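Local coordinates for glycosylation Associate Protein 2 (Streptococcus agalactiae serotype V, PDB 6OYC), which probably acts with its partners Gap1 and Gap3 in the glycosylation and export of cell-surface glycoproteins through the accessory Sec system, at residues Glu166-Leu171 and Phe245-Gly250; Asp199-Ile204 and Tyr220-Asp225; Val137-Ile142 and Leu172-Asn177; Leu188-Ile193 and Gly255-Arg260. All coordinates share one frame; numbering follows the deposited sequence.

Contact 1 (Glu166-Leu171 and Phe245-Gly250); sequences ENYSFL and FAKGKG
The rings of Phe170 and Phe245 form a T-shaped (edge-to-face) stack: the edge of Phe170 is turned toward the face of Phe245, with centroids 5.9 Å apart and planes at 70°. CG of Phe170, anti to its backbone N (chi1 175°), carries the ring to that face. Separately, CB of Phe170 packs 3.9 Å from CE2 of Phe245. Phe245 also presses on the partner backbone, bringing CD2 within 3.2 Å of Phe170 N. The methyl CD2 of Leu171 lies 4.3 Å from CB of Ala246, and both side chains pack on Phe164 of strand 157-165.

Farther out, Lys247 crosses Tyr168 with an extended chain. Its CE sits over one face of the phenol ring, 4.1 Å from the centroid and 19° off the normal. This CH-pi contact uses the methylene beside the ammonium group, and CG of the same lysine lies near the CD1 and CE1 rim.

Ser169 and Ala246 are a hydrogen-bonded antiparallel pair, Ser169 N reaching Ala246 O at 2.7 Å and Ala246 N reaching Ser169 O at 2.9 Å. At the polar edge Ser169 OG donates to Asn167 O (2.9 Å) from above the carbonyl plane, bracing the corner at Asn167. The arrangement belongs to one end of a beta sandwich, where strands 168-180 and 238-247 pair beside the corners that carry the chain between two packed antiparallel sheets.

Contact 2 (Asp199-Ile204 and Tyr220-Asp225); sequences DIRLVI and YFEKED
In the beta hairpin of strands 198-208 and 215-222, Leu202 and Phe221 are a hydrogen-bonded antiparallel pair at one edge of a five-stranded sheet. Leu202 N reaches Phe221 O at 2.7 Å, and Phe221 N returns the bond to Leu202 O at 2.9 Å. Past the last bridge, Lys223 N still holds Ile200 O at 3.2 Å as the second strand ends.

On the face carrying Leu202 and Phe221, CD1 of Ile204 meets the edge of the Phe221 ring, 3.9 Å from CD2. Leu226, Ile230 and Leu232 also touch this aromatic ring.

The other face carries Arg201, Tyr220 and Glu222. The guanidinium stands nearly perpendicular to the Tyr220 ring, planes 80° apart, with NE near CD2. Tyr168 of strand 168-180 touches Arg201, Glu222 and Lys223.

Glu222 has CG between its backbone N and carbonyl carbon (chi1 54°), and from there its extended chain runs alongside Arg201. Lys223 NZ donates to the anti lone pair of Glu222 OE2 (3.2 Å), completing a salt-bridge network with Arg201, which grips the other oxygen side-on: NE and NH2 both donate to Glu222 OE1, each 3.0 Å away, from the same face of the carboxylate plane.

Contact 3 (Val137-Ile142 and Leu172-Asn177); sequences VSQIQI and LNFAYN
Strands 140-142 and 172-174 run antiparallel with axes 4.7 Å apart, Gln141 and Asn173 forming the hydrogen-bonded pair and Ile140-Phe174 and Ile142-Leu172 the non-hydrogen-bonded pairs around it. Gln141 N points almost straight at Asn173 O (2.8 Å, 176° at the hydrogen), and Ala175 N extends the pairing to Gln139 O.

The Ile140 and Phe174 side chains extend in the same direction. CG1 of Ile140, beside its backbone N (chi1 -66°), sits over one face of the phenyl ring, displaced from the ring centre, 4.1 Å from the centroid, as a CH-pi contact. The other branch, CG2, is anti to that N and crosses to CD1 of Leu172 at 3.6 Å.

On the opposite face the amides of Gln141 and Asn173 meet with planes 69° apart. Asn173 ND2 donates to an in-plane lone pair of Gln141 OE1 (3.0 Å) and also to Phe174 O (3.1 Å), which it meets from above the carbonyl plane; two acceptors thus fix this amide. CB of Ala175 closes against Gln141 OE1 at 3.3 Å. In the 3-10 segment 137-139, Gln139 OE1 takes a weak bond from Tyr176 N (3.4 Å) and lies at the edges of the Phe174 and Tyr176 rings.

Strand 140-142 is an outer strand of its sheet, while strand 238-247 flanks 168-180 on its other side. Ile140, Leu172 and Phe174 face the second sheet, packing on Leu158, Leu160, Leu254 and Leu257.

Contact 4 (Leu188-Ile193 and Gly255-Arg260); sequences LFLEHI and GPLHRR
Glu191 OE1 and the carbonyl oxygen of Phe189 both lie at the edge of the His258 imidazole, near its plane, while one face of the ring carries Arg260 NH2. Glu191, extended beyond CG (chi2 -176°), carries CD toward the ring. His258 NE2 donates to Glu191 OE1 at 3.2 Å along an almost straight path (174° at the hydrogen), using the anti lone pair. Ring and carboxylate are nearly coplanar, 20° apart. His258 ND1 bonds Glu308 and Glu191 OE2 bonds Tyr157 OH, so both ends of the pair are anchored; two carboxylates on one imidazole would tend to stabilise its protonated form, though the nearby Arg260 would oppose this.

The Phe189 side chain runs alongside that of His258, with the two CD2 atoms 4.0 Å apart, and Arg275 adds a cation-pi contact. CD of Pro256 fits against the carboxylate, 3.6 Å from Glu191 OE1.

On the other face CD1 of Leu190 touches CB of Leu257 (4.0 Å), the side chains crossing at about a right angle, and CD2 of Leu188 packs 3.8 Å from CB of Arg259. Reciprocal backbone bonds join Phe189 and His258; Gly255 N closes the far end on Glu191 O at 2.7 Å.

Strand 251-262 also pairs with strand 132-135. Leu257 and Leu188 pack on Phe174 and Ile178 of strand 168-180 in the facing sheet. The His258 face turns toward strand 283-289, where Glu283 forms a salt bridge with Arg260, whose NE makes a second one, to Glu308.

In the fold
Contacts 1, 2 and 3 belong to one five-stranded antiparallel sheet, contact 4 to the sheet packed against it. Contacts 2 and 3 pair the two outermost strands of the five-stranded sheet with their neighbours; contact 1 lies between, sharing strand 168-180 with contact 3 and joined to contact 2 by backbone bonds from Phe245 and Lys247 to Arg201 and Asp199. These three are only partly buried, and their outer faces carry aromatic stacking, a salt-bridge network or paired amides. Contact 4 is buried and nearer the centre of the chain. Its carboxylate-imidazole bond is enclosed, while its leucines join the hydrophobic interface: Leu257 meets Phe174 of contact 3, and Leu188 meets Ile204 of contact 2.

Contact 1 (Glu166-Leu171 and Phe245-Gly250)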
# COMPACT_ATOMS: atom_id res chain seq x y z
N GLU B 166 15.66 -12.95 33.61
CA GLU B 166 17.04 -13.22 33.23
C GLU B 166 17.14 -14.02 31.93
O GLU B 166 18.11 -13.86 31.18
CB GLU B 166 17.73 -13.95 34.38
CG GLU B 166 17.45 -13.29 35.74
CD GLU B 166 16.29 -13.96 36.51
OE1 GLU B 166 16.54 -14.63 37.54
OE2 GLU B 166 15.12 -13.81 36.10
N ASN B 167 16.16 -14.88 31.65
CA ASN B 167 15.98 -15.56 30.37
C ASN B 167 14.65 -15.12 29.77
O ASN B 167 13.82 -14.49 30.43
CB ASN B 167 16.01 -17.08 30.53
CG ASN B 167 17.25 -17.57 31.27
OD1 ASN B 167 18.36 -17.47 30.77
ND2 ASN B 167 17.05 -18.08 32.48
N TYR B 168 14.45 -15.47 28.51
CA TYR B 168 13.19 -15.14 27.87
C TYR B 168 12.03 -15.63 28.72
O TYR B 168 12.00 -16.79 29.14
CB TYR B 168 13.13 -15.74 26.46
CG TYR B 168 13.82 -14.88 25.41
CD1 TYR B 168 13.35 -13.61 25.08
CD2 TYR B 168 14.93 -15.37 24.72
CE1 TYR B 168 13.98 -12.84 24.10
CE2 TYR B 168 15.55 -14.62 23.76
CZ TYR B 168 15.09 -13.36 23.46
OH TYR B 168 15.77 -12.66 22.50
N SER B 169 11.10 -14.72 29.02
CA SER B 169 10.00 -15.01 29.93
C SER B 169 8.70 -14.52 29.32
O SER B 169 8.64 -13.39 28.82
CB SER B 169 10.19 -14.33 31.28
OG SER B 169 11.33 -14.84 31.92
N PHE B 170 7.67 -15.36 29.41
CA PHE B 170 6.37 -15.01 28.86
C PHE B 170 5.93 -13.65 29.40
O PHE B 170 5.94 -13.41 30.61
CB PHE B 170 5.32 -16.07 29.20
CG PHE B 170 3.93 -15.71 28.76
CD1 PHE B 170 3.61 -15.64 27.41
CD2 PHE B 170 2.93 -15.44 29.69
CE1 PHE B 170 2.33 -15.31 26.98
CE2 PHE B 170 1.64 -15.11 29.28
CZ PHE B 170 1.34 -15.05 27.91
N LEU B 171 5.58 -12.76 28.49
CA LEU B 171 5.11 -11.43 28.89
C LEU B 171 3.65 -11.19 28.55
O LEU B 171 2.91 -10.65 29.39
CB LEU B 171 5.97 -10.35 28.22
CG LEU B 171 5.47 -8.93 28.51
CD1 LEU B 171 5.48 -8.63 30.01
CD2 LEU B 171 6.30 -7.92 27.75
N PHE B 245 7.61 -13.12 24.36
CA PHE B 245 8.50 -13.31 25.49
C PHE B 245 9.51 -12.16 25.53
O PHE B 245 9.79 -11.53 24.51
CB PHE B 245 9.27 -14.64 25.39
CG PHE B 245 8.40 -15.86 25.48
CD1 PHE B 245 7.55 -16.20 24.45
CD2 PHE B 245 8.46 -16.69 26.58
CE1 PHE B 245 6.75 -17.33 24.54
CE2 PHE B 245 7.66 -17.82 26.66
CZ PHE B 245 6.81 -18.13 25.64
N ALA B 246 10.03 -11.90 26.73
CA ALA B 246 10.99 -10.82 26.93
C ALA B 246 11.98 -11.22 28.01
O ALA B 246 11.74 -12.13 28.81
CB ALA B 246 10.30 -9.51 27.32
N LYS B 247 13.10 -10.51 28.02
CA LYS B 247 14.10 -10.64 29.06
C LYS B 247 14.88 -9.33 29.16
O LYS B 247 14.95 -8.56 28.19
CB LYS B 247 15.05 -11.81 28.80
CG LYS B 247 15.85 -11.71 27.52
CD LYS B 247 16.88 -12.82 27.49
CE LYS B 247 17.80 -12.74 26.30
NZ LYS B 247 18.92 -13.72 26.50
N GLY B 248 15.45 -9.09 30.33
CA GLY B 248 16.21 -7.88 30.57
C GLY B 248 15.38 -6.80 31.24
O GLY B 248 14.37 -7.05 31.90
N LYS B 249 15.82 -5.56 31.07
CA LYS B 249 15.24 -4.43 31.76
C LYS B 249 15.17 -3.23 30.82
O LYS B 249 16.11 -2.98 30.06
CB LYS B 249 16.05 -4.10 33.01
CG LYS B 249 16.04 -2.62 33.42
CD LYS B 249 14.97 -2.31 34.47
CE LYS B 249 14.78 -0.78 34.74
NZ LYS B 249 14.04 0.00 33.71
N GLY B 250 14.07 -2.52 30.87
CA GLY B 250 13.88 -1.33 30.08
C GLY B 250 12.42 -1.17 29.70
O GLY B 250 11.52 -1.45 30.50

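Contact 2 (Asp199-Ile204 and Tyr220-Asp225)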
# COMPACT_ATOMS: atom_id res chain seq x y z
N ASP B 199 15.47 -7.81 25.26
CA ASP B 199 15.27 -8.62 24.07
C ASP B 199 13.85 -9.14 24.12
O ASP B 199 13.35 -9.52 25.19
CB ASP B 199 16.30 -9.75 24.01
CG ASP B 199 17.74 -9.24 23.82
OD1 ASP B 199 17.93 -8.03 23.60
OD2 ASP B 199 18.68 -10.06 23.88
N ILE B 200 13.17 -9.13 22.98
CA ILE B 200 11.84 -9.71 22.89
C ILE B 200 11.84 -10.79 21.83
O ILE B 200 12.56 -10.71 20.82
CB ILE B 200 10.74 -8.66 22.60
CG1 ILE B 200 11.00 -7.97 21.27
CG2 ILE B 200 10.66 -7.63 23.72
CD1 ILE B 200 9.87 -7.05 20.86
N ARG B 201 11.03 -11.83 22.07
CA ARG B 201 10.85 -12.95 21.17
C ARG B 201 9.36 -13.19 20.93
O ARG B 201 8.57 -13.29 21.88
CB ARG B 201 11.50 -14.23 21.71
CG ARG B 201 11.14 -15.44 20.85
CD ARG B 201 11.66 -16.75 21.43
NE ARG B 201 13.12 -16.79 21.40
CZ ARG B 201 13.88 -17.44 22.27
NH1 ARG B 201 13.34 -18.14 23.26
NH2 ARG B 201 15.20 -17.39 22.15
N LEU B 202 8.99 -13.31 19.67
CA LEU B 202 7.63 -13.64 19.27
C LEU B 202 7.55 -15.12 18.94
O LEU B 202 8.33 -15.61 18.11
CB LEU B 202 7.24 -12.80 18.05
CG LEU B 202 5.81 -12.34 17.87
CD1 LEU B 202 5.36 -11.54 19.10
CD2 LEU B 202 5.73 -11.50 16.61
N VAL B 203 6.63 -15.84 19.57
CA VAL B 203 6.36 -17.24 19.26
C VAL B 203 5.02 -17.33 18.55
O VAL B 203 4.02 -16.77 19.01
CB VAL B 203 6.40 -18.13 20.52
CG1 VAL B 203 6.00 -19.54 20.17
CG2 VAL B 203 7.79 -18.09 21.13
N ILE B 204 5.01 -17.99 17.40
CA ILE B 204 3.86 -18.03 16.51
C ILE B 204 3.56 -19.50 16.28
O ILE B 204 4.41 -20.23 15.76
CB ILE B 204 4.16 -17.29 15.19
CG1 ILE B 204 4.54 -15.85 15.50
CG2 ILE B 204 2.95 -17.34 14.22
CD1 ILE B 204 5.23 -15.17 14.39
N TYR B 220 9.65 -18.81 15.64
CA TYR B 220 10.00 -17.78 16.61
C TYR B 220 10.80 -16.69 15.92
O TYR B 220 11.49 -16.94 14.93
CB TYR B 220 10.81 -18.35 17.80
CG TYR B 220 12.23 -18.67 17.40
CD1 TYR B 220 12.53 -19.87 16.76
CD2 TYR B 220 13.26 -17.76 17.61
CE1 TYR B 220 13.83 -20.16 16.35
CE2 TYR B 220 14.57 -18.04 17.20
CZ TYR B 220 14.84 -19.25 16.57
OH TYR B 220 16.12 -19.55 16.17
N PHE B 221 10.71 -15.48 16.44
CA PHE B 221 11.45 -14.35 15.90
C PHE B 221 11.81 -13.42 17.05
O PHE B 221 10.96 -13.12 17.90
CB PHE B 221 10.64 -13.61 14.82
CG PHE B 221 10.28 -14.48 13.65
CD1 PHE B 221 11.20 -14.70 12.63
CD2 PHE B 221 9.05 -15.12 13.59
CE1 PHE B 221 10.90 -15.55 11.57
CE2 PHE B 221 8.74 -15.96 12.54
CZ PHE B 221 9.65 -16.17 11.53
N GLU B 222 13.06 -12.98 17.09
CA GLU B 222 13.51 -12.12 18.17
C GLU B 222 14.30 -10.97 17.59
O GLU B 222 14.64 -10.96 16.41
CB GLU B 222 14.34 -12.89 19.19
CG GLU B 222 15.48 -13.64 18.57
CD GLU B 222 15.99 -14.75 19.46
OE1 GLU B 222 15.32 -15.80 19.56
OE2 GLU B 222 17.07 -14.58 20.06
N LYS B 223 14.60 -10.00 18.47
CA LYS B 223 15.35 -8.77 18.21
C LYS B 223 15.23 -8.23 16.79
O LYS B 223 14.20 -7.64 16.45
CB LYS B 223 16.84 -8.94 18.55
CG LYS B 223 17.15 -10.19 19.35
CD LYS B 223 18.55 -10.18 19.92
CE LYS B 223 18.88 -11.53 20.50
NZ LYS B 223 19.40 -12.44 19.43
N GLU B 224 16.27 -8.40 15.97
CA GLU B 224 16.32 -7.70 14.69
C GLU B 224 15.27 -8.23 13.72
O GLU B 224 14.75 -7.46 12.91
CB GLU B 224 17.73 -7.81 14.09
CG GLU B 224 17.87 -7.30 12.63
CD GLU B 224 17.42 -5.83 12.42
OE1 GLU B 224 17.13 -5.47 11.26
OE2 GLU B 224 17.38 -5.04 13.40
N ASP B 225 14.94 -9.52 13.82
CA ASP B 225 13.88 -10.08 12.98
C ASP B 225 12.55 -9.37 13.19
O ASP B 225 11.79 -9.18 12.24
CB ASP B 225 13.74 -11.58 13.24
CG ASP B 225 14.86 -12.37 12.61
OD1 ASP B 225 15.51 -11.82 11.71
OD2 ASP B 225 15.09 -13.53 13.02

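Contact 3 (Val137-Ile142 and Leu172-Asn177)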
# COMPACT_ATOMS: atom_id res chain seq x y z
N VAL B 137 -3.51 -3.19 20.10
CA VAL B 137 -2.97 -3.52 21.41
C VAL B 137 -4.07 -3.81 22.42
O VAL B 137 -3.79 -4.36 23.49
CB VAL B 137 -2.03 -2.40 21.95
CG1 VAL B 137 -0.75 -2.31 21.13
CG2 VAL B 137 -2.72 -1.05 22.04
N SER B 138 -5.32 -3.45 22.11
CA SER B 138 -6.40 -3.80 23.02
C SER B 138 -6.60 -5.31 23.09
O SER B 138 -7.03 -5.82 24.12
CB SER B 138 -7.70 -3.13 22.58
OG SER B 138 -8.04 -3.53 21.28
N GLN B 139 -6.32 -6.02 21.99
CA GLN B 139 -6.30 -7.49 21.96
C GLN B 139 -5.30 -8.11 22.91
O GLN B 139 -5.33 -9.34 23.11
CB GLN B 139 -5.88 -7.99 20.58
CG GLN B 139 -6.87 -7.97 19.54
CD GLN B 139 -6.65 -9.14 18.65
OE1 GLN B 139 -5.98 -10.14 19.03
NE2 GLN B 139 -7.23 -9.05 17.46
N ILE B 140 -4.32 -7.35 23.39
CA ILE B 140 -3.20 -7.92 24.12
C ILE B 140 -3.65 -8.28 25.53
O ILE B 140 -4.37 -7.52 26.19
CB ILE B 140 -2.01 -6.94 24.11
CG1 ILE B 140 -1.48 -6.79 22.69
CG2 ILE B 140 -0.90 -7.42 25.06
CD1 ILE B 140 -0.25 -5.91 22.58
N GLN B 141 -3.26 -9.47 25.98
CA GLN B 141 -3.48 -9.91 27.35
C GLN B 141 -2.11 -10.06 28.00
O GLN B 141 -1.38 -11.02 27.71
CB GLN B 141 -4.29 -11.21 27.39
CG GLN B 141 -5.72 -11.05 26.90
CD GLN B 141 -6.41 -12.37 26.62
OE1 GLN B 141 -5.87 -13.26 25.94
NE2 GLN B 141 -7.62 -12.51 27.14
N ILE B 142 -1.73 -9.10 28.85
CA ILE B 142 -0.46 -9.17 29.56
C ILE B 142 -0.56 -10.23 30.64
O ILE B 142 -1.64 -10.49 31.18
CB ILE B 142 -0.11 -7.79 30.15
CG1 ILE B 142 -0.04 -6.75 29.04
CG2 ILE B 142 1.25 -7.80 30.89
CD1 ILE B 142 -0.46 -5.38 29.53
N LEU B 172 3.20 -11.59 27.35
CA LEU B 172 1.84 -11.30 26.90
C LEU B 172 1.48 -12.20 25.73
O LEU B 172 2.35 -12.70 25.01
CB LEU B 172 1.70 -9.83 26.49
CG LEU B 172 2.56 -9.35 25.31
CD1 LEU B 172 1.82 -9.50 23.99
CD2 LEU B 172 2.97 -7.90 25.53
N ASN B 173 0.19 -12.35 25.49
CA ASN B 173 -0.28 -13.01 24.29
C ASN B 173 -1.33 -12.14 23.62
O ASN B 173 -1.86 -11.19 24.20
CB ASN B 173 -0.86 -14.39 24.58
CG ASN B 173 -2.09 -14.33 25.46
OD1 ASN B 173 -1.99 -14.32 26.70
ND2 ASN B 173 -3.27 -14.23 24.84
N PHE B 174 -1.60 -12.45 22.35
CA PHE B 174 -2.75 -11.91 21.65
C PHE B 174 -3.91 -12.87 21.88
O PHE B 174 -3.75 -14.09 21.77
CB PHE B 174 -2.47 -11.73 20.16
CG PHE B 174 -1.60 -10.53 19.87
CD1 PHE B 174 -0.22 -10.60 20.03
CD2 PHE B 174 -2.18 -9.33 19.50
CE1 PHE B 174 0.58 -9.48 19.79
CE2 PHE B 174 -1.38 -8.20 19.25
CZ PHE B 174 0.00 -8.28 19.40
N ALA B 175 -5.08 -12.31 22.22
CA ALA B 175 -6.25 -13.13 22.53
C ALA B 175 -6.81 -13.85 21.30
O ALA B 175 -7.34 -14.97 21.43
CB ALA B 175 -7.34 -12.28 23.17
N TYR B 176 -6.73 -13.24 20.13
CA TYR B 176 -7.40 -13.79 18.95
C TYR B 176 -6.43 -14.48 18.00
O TYR B 176 -5.22 -14.28 18.06
CB TYR B 176 -8.18 -12.70 18.21
CG TYR B 176 -9.37 -12.26 19.01
CD1 TYR B 176 -10.55 -12.99 18.98
CD2 TYR B 176 -9.30 -11.15 19.85
CE1 TYR B 176 -11.64 -12.61 19.73
CE2 TYR B 176 -10.39 -10.76 20.60
CZ TYR B 176 -11.56 -11.49 20.54
OH TYR B 176 -12.65 -11.10 21.31
N ASN B 177 -7.00 -15.28 17.11
CA ASN B 177 -6.20 -16.01 16.14
C ASN B 177 -6.21 -15.31 14.79
O ASN B 177 -7.17 -14.61 14.44
CB ASN B 177 -6.70 -17.44 16.00
CG ASN B 177 -6.63 -18.19 17.33
OD1 ASN B 177 -7.65 -18.59 17.89
ND2 ASN B 177 -5.42 -18.35 17.85

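Contact 4 (Leu188-Ile193 and Gly255-Arg260)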
# COMPACT_ATOMS: atom_id res chain seq x y z
N LEU B 188 3.37 -10.90 8.56
CA LEU B 188 3.19 -10.28 9.85
C LEU B 188 4.18 -9.14 9.97
O LEU B 188 5.32 -9.26 9.50
CB LEU B 188 3.42 -11.30 10.99
CG LEU B 188 2.55 -12.55 10.91
CD1 LEU B 188 3.04 -13.64 11.85
CD2 LEU B 188 1.11 -12.19 11.22
N PHE B 189 3.77 -8.04 10.61
CA PHE B 189 4.72 -6.99 10.98
C PHE B 189 4.27 -6.31 12.26
O PHE B 189 3.16 -5.78 12.34
CB PHE B 189 4.89 -5.95 9.87
CG PHE B 189 5.77 -4.81 10.28
CD1 PHE B 189 7.10 -5.03 10.58
CD2 PHE B 189 5.25 -3.53 10.41
CE1 PHE B 189 7.92 -4.01 10.99
CE2 PHE B 189 6.07 -2.50 10.82
CZ PHE B 189 7.40 -2.74 11.11
N LEU B 190 5.15 -6.30 13.26
CA LEU B 190 4.83 -5.74 14.57
C LEU B 190 5.54 -4.39 14.72
O LEU B 190 6.77 -4.33 14.79
CB LEU B 190 5.28 -6.71 15.67
CG LEU B 190 5.21 -6.21 17.10
CD1 LEU B 190 3.75 -6.13 17.48
CD2 LEU B 190 5.99 -7.14 18.06
N GLU B 191 4.76 -3.32 14.77
CA GLU B 191 5.29 -2.02 15.17
C GLU B 191 5.72 -2.08 16.61
O GLU B 191 4.91 -2.35 17.50
CB GLU B 191 4.23 -0.95 15.03
CG GLU B 191 4.08 -0.39 13.70
CD GLU B 191 3.08 0.73 13.71
OE1 GLU B 191 2.14 0.66 12.88
OE2 GLU B 191 3.24 1.66 14.56
N HIS B 192 6.98 -1.77 16.88
CA HIS B 192 7.39 -1.65 18.27
C HIS B 192 8.66 -0.84 18.33
O HIS B 192 9.30 -0.56 17.32
CB HIS B 192 7.63 -3.01 18.90
CG HIS B 192 8.81 -3.70 18.32
ND1 HIS B 192 8.83 -4.12 17.01
CD2 HIS B 192 10.02 -3.99 18.84
CE1 HIS B 192 10.01 -4.67 16.75
NE2 HIS B 192 10.75 -4.59 17.84
N ILE B 193 9.04 -0.50 19.56
CA ILE B 193 10.27 0.21 19.87
C ILE B 193 10.78 -0.30 21.22
O ILE B 193 10.00 -0.48 22.15
CB ILE B 193 10.03 1.73 19.93
CG1 ILE B 193 10.02 2.30 18.52
CG2 ILE B 193 11.10 2.40 20.75
CD1 ILE B 193 9.27 3.60 18.45
N GLY B 255 3.01 -1.27 19.10
CA GLY B 255 1.93 -0.71 18.32
C GLY B 255 1.13 -1.82 17.66
O GLY B 255 1.18 -2.97 18.08
N PRO B 256 0.39 -1.49 16.60
CA PRO B 256 -0.40 -2.52 15.93
C PRO B 256 0.47 -3.66 15.43
O PRO B 256 1.62 -3.47 15.03
CB PRO B 256 -1.04 -1.76 14.75
CG PRO B 256 -0.89 -0.31 15.08
CD PRO B 256 0.36 -0.20 15.89
N LEU B 257 -0.10 -4.86 15.45
CA LEU B 257 0.46 -6.01 14.74
C LEU B 257 -0.30 -6.15 13.43
O LEU B 257 -1.51 -6.43 13.43
CB LEU B 257 0.35 -7.27 15.60
CG LEU B 257 0.52 -8.60 14.86
CD1 LEU B 257 1.95 -8.72 14.32
CD2 LEU B 257 0.20 -9.79 15.78
N HIS B 258 0.39 -5.94 12.31
CA HIS B 258 -0.19 -6.04 10.98
C HIS B 258 -0.11 -7.47 10.49
O HIS B 258 0.93 -8.12 10.64
CB HIS B 258 0.53 -5.14 9.97
CG HIS B 258 0.55 -3.70 10.34
ND1 HIS B 258 -0.35 -2.80 9.82
CD2 HIS B 258 1.36 -2.99 11.16
CE1 HIS B 258 -0.09 -1.59 10.30
NE2 HIS B 258 0.94 -1.69 11.12
N ARG B 259 -1.16 -7.91 9.81
CA ARG B 259 -1.11 -9.17 9.08
C ARG B 259 -1.67 -8.96 7.68
O ARG B 259 -2.70 -8.29 7.51
CB ARG B 259 -1.88 -10.28 9.81
CG ARG B 259 -3.39 -10.06 9.93
CD ARG B 259 -4.06 -10.93 8.91
NE ARG B 259 -5.50 -11.01 9.14
CZ ARG B 259 -6.36 -11.51 8.26
NH1 ARG B 259 -5.93 -11.98 7.09
NH2 ARG B 259 -7.64 -11.55 8.55
N ARG B 260 -0.99 -9.51 6.67
CA ARG B 260 -1.27 -9.20 5.27
C ARG B 260 -1.20 -10.45 4.41
O ARG B 260 -0.42 -11.37 4.68
CB ARG B 260 -0.28 -8.15 4.71
CG ARG B 260 -0.41 -6.78 5.38
CD ARG B 260 0.79 -5.86 5.14
NE ARG B 260 0.67 -4.66 5.97
CZ ARG B 260 1.70 -4.02 6.50
NH1 ARG B 260 2.93 -4.44 6.27
NH2 ARG B 260 1.50 -2.94 7.25